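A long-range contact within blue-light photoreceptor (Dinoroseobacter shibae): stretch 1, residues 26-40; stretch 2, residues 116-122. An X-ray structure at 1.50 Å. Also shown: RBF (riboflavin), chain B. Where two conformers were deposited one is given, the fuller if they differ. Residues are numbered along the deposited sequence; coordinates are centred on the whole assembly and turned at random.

Stretch 1 26-40: ALLDEDEAEMSVVFS
Stretch 2, residues 116-122: LRIRPIY

Stretch 1 runs from the end of a 3-10 segment through a loop with two type I turns into a strand. Stretch 2 is extended, with beta phi/psi throughout. The 36-40 strand and stretch 2 run in broadly the same direction. No backbone-to-backbone hydrogen bond joins the two stretches. Side chains from both span the gap, with CA atoms of Leu27 and Ile121 8.9 Å apart and those of Phe39 and Ile118 9.4 Å apart. The contact buries 305 Å².

Leu27 closes the 3-10 segment at phi/psi -108/7, with chi1 and chi2 both m. The Arg119 side chain meets backbone here: NH2 donates to Leu27 O at 3.3 Å. Leu28 is extended (-78/152), rotamer m, t, and its CA-to-CB bond points away from stretch 2.

Asp29 (-86/167) is modelled to CB. Its backbone N donates to Glu32 OE1 at 3.0 Å, which helps hold the carboxylate. Glu32 N donates back to Asp29 O at 3.1 Å. Glu30 to Ala33 forms one type I turn, with a weak bond from Ala33 N to Glu30 O at 3.3 Å. Asp31 is also modelled to CB. Its CA-to-CB bond points toward stretch 2, with Asp31 CB 4.1 Å from Arg117 NH1.

Glu32, the centre of the contact, is buried, with chi1 m, chi2 t and chi3 -23°. Its CA-to-CB bond points toward stretch 2. Arg119 (p, t, t, chi4 93°) meets it with two bonds: NH2 to Glu32 OE1 at 2.9 Å and NE to Glu32 OE2 at 3.3 Å. A charged pair suits the site because each buried charge is answered by the other. Arg117 (t, t, p, chi4 101°) adds a long salt bridge, its NH2 3.6 Å from Glu32 OE2. That oxygen lies well out of the guanidinium plane, so only charge acts there. Water 1 donates to Glu32 OE2 at 2.8 Å and to Arg117 O at 3.1 Å.

Glu32 to Met35 is the second type I turn, with Met35 N bonded to Glu32 O at 3.0 Å. Met35 (m, t, p) places SD 4.2 Å from Arg117 NH1, at the guanidinium edge.

Val37 (chi1 p) and Val38 (chi1 m) are extended and buried without touching stretch 2. Phe39 (-123/138, chi1 m, chi2 -84°) starts sideways, but its ring end comes nearer. Its CE1 meets Ile121 CD1 at 3.8 Å, at the ring edge. The CA-to-CB bond of Ile121 (m, t) points toward stretch 1, and this apolar pair is buried. Ser40 (chi1 p) approaches riboflavin, OG 3.3 Å from C8M.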

# COMPACT_ATOMS: atom_id res chain seq x y z
N ALA A 26 -8.24 1.26 -6.83
CA ALA A 26 -9.34 1.56 -5.94
C ALA A 26 -9.07 2.86 -5.20
O ALA A 26 -9.96 3.41 -4.56
CB ALA A 26 -9.58 0.43 -4.97
N LEU A 27 -7.86 3.38 -5.32
CA LEU A 27 -7.43 4.54 -4.54
C LEU A 27 -7.34 5.77 -5.44
O LEU A 27 -6.85 6.83 -5.01
CB LEU A 27 -6.09 4.24 -3.86
CG LEU A 27 -6.11 3.21 -2.72
CD1 LEU A 27 -7.02 3.70 -1.67
CD2 LEU A 27 -6.52 1.79 -3.13
N LEU A 28 -7.79 5.60 -6.69
CA LEU A 28 -7.84 6.67 -7.69
C LEU A 28 -9.03 7.58 -7.41
O LEU A 28 -10.03 7.13 -6.85
CB LEU A 28 -8.00 6.10 -9.11
CG LEU A 28 -6.83 5.36 -9.77
CD1 LEU A 28 -7.15 4.72 -11.16
CD2 LEU A 28 -5.66 6.32 -9.87
N ASP A 29 -8.91 8.84 -7.82
CA ASP A 29 -10.02 9.79 -7.80
C ASP A 29 -10.83 9.64 -9.09
O ASP A 29 -10.36 8.98 -10.03
CB ASP A 29 -9.52 11.24 -7.64
N GLU A 30 -12.02 10.24 -9.12
CA GLU A 30 -12.90 10.12 -10.28
C GLU A 30 -12.25 10.72 -11.52
O GLU A 30 -12.35 10.15 -12.61
CB GLU A 30 -14.26 10.76 -10.00
N ASP A 31 -11.58 11.86 -11.35
CA ASP A 31 -10.86 12.52 -12.45
C ASP A 31 -9.80 11.61 -13.08
O ASP A 31 -9.53 11.68 -14.28
CB ASP A 31 -10.18 13.80 -11.96
N GLU A 32 -9.22 10.75 -12.25
CA GLU A 32 -8.06 9.96 -12.65
C GLU A 32 -8.41 8.69 -13.45
O GLU A 32 -7.55 8.10 -14.10
CB GLU A 32 -7.23 9.62 -11.41
CG GLU A 32 -6.57 10.85 -10.76
CD GLU A 32 -5.82 10.52 -9.48
OE1 GLU A 32 -6.14 9.48 -8.86
OE2 GLU A 32 -4.91 11.30 -9.09
N ALA A 33 -9.69 8.30 -13.42
CA ALA A 33 -10.13 7.02 -13.99
C ALA A 33 -9.84 6.86 -15.49
O ALA A 33 -9.41 5.78 -15.93
CB ALA A 33 -11.61 6.78 -13.71
N GLU A 34 -10.07 7.91 -16.29
CA GLU A 34 -9.80 7.81 -17.73
C GLU A 34 -8.39 8.28 -18.08
O GLU A 34 -8.07 8.54 -19.23
CB GLU A 34 -10.78 8.65 -18.53
CG GLU A 34 -10.48 10.15 -18.62
CD GLU A 34 -11.10 10.95 -17.50
OE1 GLU A 34 -11.09 10.47 -16.34
OE2 GLU A 34 -11.61 12.05 -17.78
N MET A 35 -7.54 8.43 -17.07
CA MET A 35 -6.33 9.10 -17.36
C MET A 35 -5.16 8.18 -17.30
O MET A 35 -5.19 7.02 -16.81
CB MET A 35 -6.09 10.26 -16.37
CG MET A 35 -7.08 11.40 -16.39
SD MET A 35 -6.45 12.64 -15.24
CE MET A 35 -5.11 13.37 -16.19
N SER A 36 -4.09 8.75 -17.79
CA SER A 36 -2.77 8.34 -17.40
C SER A 36 -2.62 8.66 -15.91
O SER A 36 -2.69 9.85 -15.46
CB SER A 36 -1.77 9.15 -18.20
OG SER A 36 -0.46 8.77 -17.92
N VAL A 37 -2.48 7.60 -15.13
CA VAL A 37 -2.24 7.76 -13.71
C VAL A 37 -1.29 6.68 -13.22
O VAL A 37 -1.27 5.55 -13.74
CB VAL A 37 -3.56 7.76 -12.96
CG1 VAL A 37 -4.16 6.39 -12.97
CG2 VAL A 37 -3.35 8.28 -11.55
N VAL A 38 -0.47 7.05 -12.23
CA VAL A 38 0.53 6.14 -11.68
C VAL A 38 0.57 6.30 -10.17
O VAL A 38 0.15 7.33 -9.63
CB VAL A 38 1.94 6.44 -12.25
CG1 VAL A 38 1.90 6.50 -13.78
CG2 VAL A 38 2.46 7.75 -11.71
N PHE A 39 1.04 5.26 -9.48
CA PHE A 39 1.35 5.37 -8.04
C PHE A 39 2.80 4.99 -7.84
O PHE A 39 3.25 4.02 -8.44
CB PHE A 39 0.49 4.44 -7.18
CG PHE A 39 -0.96 4.71 -7.28
CD1 PHE A 39 -1.54 5.68 -6.49
CD2 PHE A 39 -1.77 3.98 -8.12
CE1 PHE A 39 -2.88 5.94 -6.56
CE2 PHE A 39 -3.13 4.23 -8.19
CZ PHE A 39 -3.68 5.21 -7.40
N SER A 40 3.50 5.73 -7.00
CA SER A 40 4.87 5.41 -6.62
C SER A 40 4.91 5.04 -5.14
O SER A 40 4.01 5.40 -4.37
CB SER A 40 5.84 6.58 -6.87
OG SER A 40 5.70 7.57 -5.84
N LEU A 116 1.37 17.70 -15.06
CA LEU A 116 1.57 16.59 -14.13
C LEU A 116 1.00 17.04 -12.80
O LEU A 116 1.41 18.09 -12.25
CB LEU A 116 3.05 16.32 -13.99
CG LEU A 116 3.49 15.35 -12.87
CD1 LEU A 116 2.88 13.97 -13.08
CD2 LEU A 116 5.04 15.26 -12.81
N ARG A 117 0.09 16.24 -12.25
CA ARG A 117 -0.48 16.52 -10.94
C ARG A 117 -0.12 15.41 -9.96
O ARG A 117 -0.36 14.21 -10.23
CB ARG A 117 -2.00 16.63 -11.05
CG ARG A 117 -2.71 16.83 -9.71
CD ARG A 117 -4.21 17.10 -9.89
NE ARG A 117 -4.84 16.17 -10.84
CZ ARG A 117 -5.57 15.12 -10.49
NH1 ARG A 117 -6.11 14.34 -11.42
NH2 ARG A 117 -5.77 14.84 -9.20
N ILE A 118 0.44 15.79 -8.82
CA ILE A 118 0.89 14.80 -7.84
C ILE A 118 0.23 15.10 -6.51
O ILE A 118 0.05 16.27 -6.12
CB ILE A 118 2.44 14.77 -7.75
CG1 ILE A 118 2.99 14.03 -8.97
CG2 ILE A 118 2.92 14.05 -6.47
CD1 ILE A 118 4.47 14.25 -9.22
N ARG A 119 -0.15 14.04 -5.80
CA ARG A 119 -0.64 14.22 -4.43
C ARG A 119 -0.14 13.08 -3.56
O ARG A 119 0.08 11.96 -4.03
CB ARG A 119 -2.16 14.27 -4.43
CG ARG A 119 -2.79 12.99 -4.93
CD ARG A 119 -4.31 13.08 -5.15
NE ARG A 119 -4.79 11.89 -5.86
CZ ARG A 119 -5.26 10.80 -5.25
NH1 ARG A 119 -5.33 10.77 -3.93
NH2 ARG A 119 -5.67 9.75 -5.97
N PRO A 120 0.06 13.35 -2.27
CA PRO A 120 0.47 12.32 -1.33
C PRO A 120 -0.74 11.54 -0.83
O PRO A 120 -1.86 12.07 -0.72
CB PRO A 120 1.09 13.13 -0.21
CG PRO A 120 0.25 14.39 -0.16
CD PRO A 120 0.05 14.70 -1.65
N ILE A 121 -0.50 10.28 -0.52
CA ILE A 121 -1.56 9.43 0.05
C ILE A 121 -1.00 8.84 1.34
O ILE A 121 0.12 8.35 1.35
CB ILE A 121 -2.02 8.31 -0.94
CG1 ILE A 121 -2.56 8.94 -2.24
CG2 ILE A 121 -3.08 7.37 -0.27
CD1 ILE A 121 -2.82 7.93 -3.33
N TYR A 122 -1.79 8.92 2.43
CA TYR A 122 -1.33 8.52 3.76
C TYR A 122 -1.96 7.22 4.22
O TYR A 122 -3.04 6.87 3.74
CB TYR A 122 -1.60 9.65 4.78
CG TYR A 122 -0.82 10.89 4.42
CD1 TYR A 122 0.48 11.05 4.85
CD2 TYR A 122 -1.39 11.87 3.62
CE1 TYR A 122 1.20 12.18 4.51
CE2 TYR A 122 -0.69 12.99 3.28
CZ TYR A 122 0.59 13.14 3.72
OH TYR A 122 1.29 14.29 3.39
N1 RBF B . 8.23 13.15 -13.76
C2 RBF B . 7.93 13.41 -15.06
O2 RBF B . 8.79 14.05 -15.72
N3 RBF B . 6.79 13.02 -15.66
C4 RBF B . 5.83 12.37 -15.00
O4 RBF B . 4.76 12.03 -15.51
C4A RBF B . 6.08 12.05 -13.59
N5 RBF B . 5.16 11.40 -12.85
C5A RBF B . 5.38 11.18 -11.52
C6 RBF B . 4.40 10.53 -10.76
C7 RBF B . 4.61 10.27 -9.40
C7M RBF B . 3.57 9.58 -8.56
C8 RBF B . 5.88 10.72 -8.78
C8M RBF B . 6.16 10.46 -7.31
C9 RBF B . 6.84 11.37 -9.54
C9A RBF B . 6.64 11.60 -10.90
N10 RBF B . 7.61 12.24 -11.67
C10 RBF B . 7.33 12.51 -13.00
C1' RBF B . 8.84 12.81 -11.09
C2' RBF B . 10.03 11.91 -11.05
O2' RBF B . 9.58 10.57 -10.77
C3' RBF B . 11.02 12.43 -9.98
O3' RBF B . 10.35 12.51 -8.74
C4' RBF B . 11.54 13.82 -10.35
O4' RBF B . 12.35 13.66 -11.51
C5' RBF B . 12.35 14.48 -9.22
O5' RBF B . 13.32 13.54 -8.72
O HOH W 1 -2.95 13.23 -8.81